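Local coordinates for protein design 2L4HC2_11 (PDB 5J2L), which self-assembles as a designed helical-hairpin homodimer, a four-helix coiled coil whose specificity is set by modular hydrogen-bond networks, at the interface of chains A and B. Numbering follows the deposited sequence. Chains: chain A/B, protein design 2L4HC2_11.

The interface of chains A and B. Residues chain A 18, 21-22, 25, 63, 67, 70; chain B 67, 70-71, 74.
B:Ile71, on helix 46-80 of chain B, enters between the two helices of chain A, 7-41 and 46-80, in the core of this designed four-helix coiled-coil homodimer; 93 Å² of its surface is hidden by the partner. The side chain can be followed outward from CB, where it forks. The CG2 branch, anti to the backbone N, turns toward helix 7-41 of chain A and meets the aliphatic stem of A:Arg22, CG2 to CG 3.5 Å, though this arginine is poorly ordered and the contact is tentative. CG1, set beside the backbone N (chi1 -68°), faces helix 46-80 of chain A and lies 3.8 Å from CD2 of A:Leu67, whose side chain crosses it at about a right angle. Beyond it, the tip CD1 is 3.6 Å from CB of A:Gln21 and also abuts OG1 of A:Thr25, a methyl packed against the polar network of chain A.

That network joins the two helices of chain A. The amide NE2 of A:Gln63 donates to the hydroxyl OG1 of A:Thr25 (2.8 Å, 148° at H), which is tilted from the amide plane. The same NE2 donates to OE1 of A:Gln21 (3.1 Å), meeting it in the carbonyl plane on a lone pair. These two bonds hold the rotation of the A:Gln63 amide. A:Thr25 OG1 in turn donates to the backbone O of A:Gln21 from above the carbonyl plane. No polar pair bonds across this patch, so chain B meets the network through carbon. The side chain of B:Leu67 slides past that of A:Gln63 in the opposite direction, and its CD2 reaches CD1 of A:Leu67 at 3.7 Å. Toward the chain termini, CD1 of A:Leu18 rests 3.9 Å from CB of B:Leu74, the side chains nearly perpendicular.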
loop_
_atom_site.group_PDB
_atom_site.type_symbol
_atom_site.label_atom_id
_atom_site.label_comp_id
_atom_site.label_asym_id
_atom_site.label_seq_id
_atom_site.Cartn_x
_atom_site.Cartn_y
_atom_site.Cartn_z
ATOM N N LEU A 18 2.377 13.928 -4.058
ATOM C CA LEU A 18 2.807 12.723 -4.762
ATOM C C LEU A 18 4.296 12.452 -4.529
ATOM O O LEU A 18 4.695 11.294 -4.398
ATOM C CB LEU A 18 2.474 12.823 -6.249
ATOM C CG LEU A 18 0.985 12.744 -6.571
ATOM C CD1 LEU A 18 0.762 13.033 -8.041
ATOM C CD2 LEU A 18 0.458 11.354 -6.220
ATOM N N GLN A 21 4.457 10.802 -1.302
ATOM C CA GLN A 21 3.966 9.442 -1.401
ATOM C C GLN A 21 5.012 8.536 -2.003
ATOM O O GLN A 21 5.149 7.399 -1.560
ATOM C CB GLN A 21 2.667 9.367 -2.201
ATOM C CG GLN A 21 1.494 10.031 -1.512
ATOM C CD GLN A 21 1.297 9.485 -0.108
ATOM O OE1 GLN A 21 1.534 8.298 0.156
ATOM N NE2 GLN A 21 0.876 10.347 0.812
ATOM N N ARG A 22 5.770 9.044 -2.978
ATOM C CA ARG A 22 6.820 8.255 -3.590
ATOM C C ARG A 22 7.821 7.853 -2.505
ATOM O O ARG A 22 8.268 6.705 -2.457
ATOM C CB ARG A 22 7.512 9.015 -4.732
ATOM C CG ARG A 22 6.685 9.169 -6.003
ATOM C CD ARG A 22 7.289 10.103 -7.027
ATOM N NE ARG A 22 8.576 9.648 -7.568
ATOM C CZ ARG A 22 9.282 10.300 -8.535
ATOM N NH1 ARG A 22 8.811 11.404 -9.083
ATOM N NH2 ARG A 22 10.452 9.835 -8.947
ATOM N N THR A 25 6.322 5.167 -0.212
ATOM C CA THR A 25 6.343 3.856 -0.874
ATOM C C THR A 25 7.701 3.202 -0.721
ATOM O O THR A 25 7.785 2.002 -0.457
ATOM C CB THR A 25 5.984 3.935 -2.368
ATOM O OG1 THR A 25 4.643 4.408 -2.533
ATOM C CG2 THR A 25 6.108 2.559 -3.009
ATOM N N GLN A 63 -1.725 5.518 2.838
ATOM C CA GLN A 63 -1.280 5.950 1.525
ATOM C C GLN A 63 -2.432 5.957 0.542
ATOM O O GLN A 63 -2.619 6.918 -0.206
ATOM C CB GLN A 63 -0.116 5.086 1.017
ATOM C CG GLN A 63 0.369 5.509 -0.351
ATOM C CD GLN A 63 1.662 4.848 -0.761
ATOM O OE1 GLN A 63 1.770 3.621 -0.890
ATOM N NE2 GLN A 63 2.668 5.694 -0.963
ATOM N N LEU A 67 -4.107 8.971 -1.674
ATOM C CA LEU A 67 -4.189 8.964 -3.122
ATOM C C LEU A 67 -5.627 9.196 -3.558
ATOM O O LEU A 67 -5.865 9.850 -4.572
ATOM C CB LEU A 67 -3.648 7.651 -3.706
ATOM C CG LEU A 67 -2.153 7.442 -3.514
ATOM C CD1 LEU A 67 -1.745 6.101 -4.116
ATOM C CD2 LEU A 67 -1.409 8.617 -4.122
ATOM N N ILE A 70 -6.205 12.886 -3.574
ATOM C CA ILE A 70 -5.564 13.504 -4.715
ATOM C C ILE A 70 -6.414 13.298 -5.938
ATOM O O ILE A 70 -6.661 14.239 -6.686
ATOM C CB ILE A 70 -4.135 12.946 -4.933
ATOM C CG1 ILE A 70 -3.224 13.395 -3.790
ATOM C CG2 ILE A 70 -3.589 13.386 -6.289
ATOM C CD1 ILE A 70 -1.898 12.675 -3.751
ATOM N N LEU B 67 0.484 0.578 -5.606
ATOM C CA LEU B 67 0.371 1.980 -5.224
ATOM C C LEU B 67 1.436 2.832 -5.917
ATOM O O LEU B 67 1.147 3.949 -6.321
ATOM C CB LEU B 67 0.442 2.130 -3.705
ATOM C CG LEU B 67 -0.781 1.607 -2.956
ATOM C CD1 LEU B 67 -0.516 1.633 -1.462
ATOM C CD2 LEU B 67 -1.976 2.472 -3.304
ATOM N N ILE B 70 0.202 3.611 -9.373
ATOM C CA ILE B 70 -0.850 4.613 -9.356
ATOM C C ILE B 70 -0.247 6.003 -9.211
ATOM O O ILE B 70 -0.628 6.931 -9.917
ATOM C CB ILE B 70 -1.892 4.328 -8.268
ATOM C CG1 ILE B 70 -2.648 3.043 -8.620
ATOM C CG2 ILE B 70 -2.838 5.504 -8.139
ATOM C CD1 ILE B 70 -3.494 2.495 -7.495
ATOM N N ILE B 71 0.713 6.126 -8.295
ATOM C CA ILE B 71 1.404 7.402 -8.078
ATOM C C ILE B 71 2.062 7.874 -9.380
ATOM O O ILE B 71 1.960 9.049 -9.758
ATOM C CB ILE B 71 2.463 7.272 -6.949
ATOM C CG1 ILE B 71 1.771 7.063 -5.616
ATOM C CG2 ILE B 71 3.347 8.503 -6.893
ATOM C CD1 ILE B 71 2.704 6.639 -4.518
ATOM N N LEU B 74 -0.509 9.204 -11.759
ATOM C CA LEU B 74 -1.080 10.476 -11.339
ATOM C C LEU B 74 -0.102 11.611 -11.638
ATOM O O LEU B 74 -0.521 12.706 -12.022
ATOM C CB LEU B 74 -1.449 10.445 -9.854
ATOM C CG LEU B 74 -2.598 9.509 -9.468
ATOM C CD1 LEU B 74 -2.747 9.508 -7.949
ATOM C CD2 LEU B 74 -3.878 9.940 -10.149
#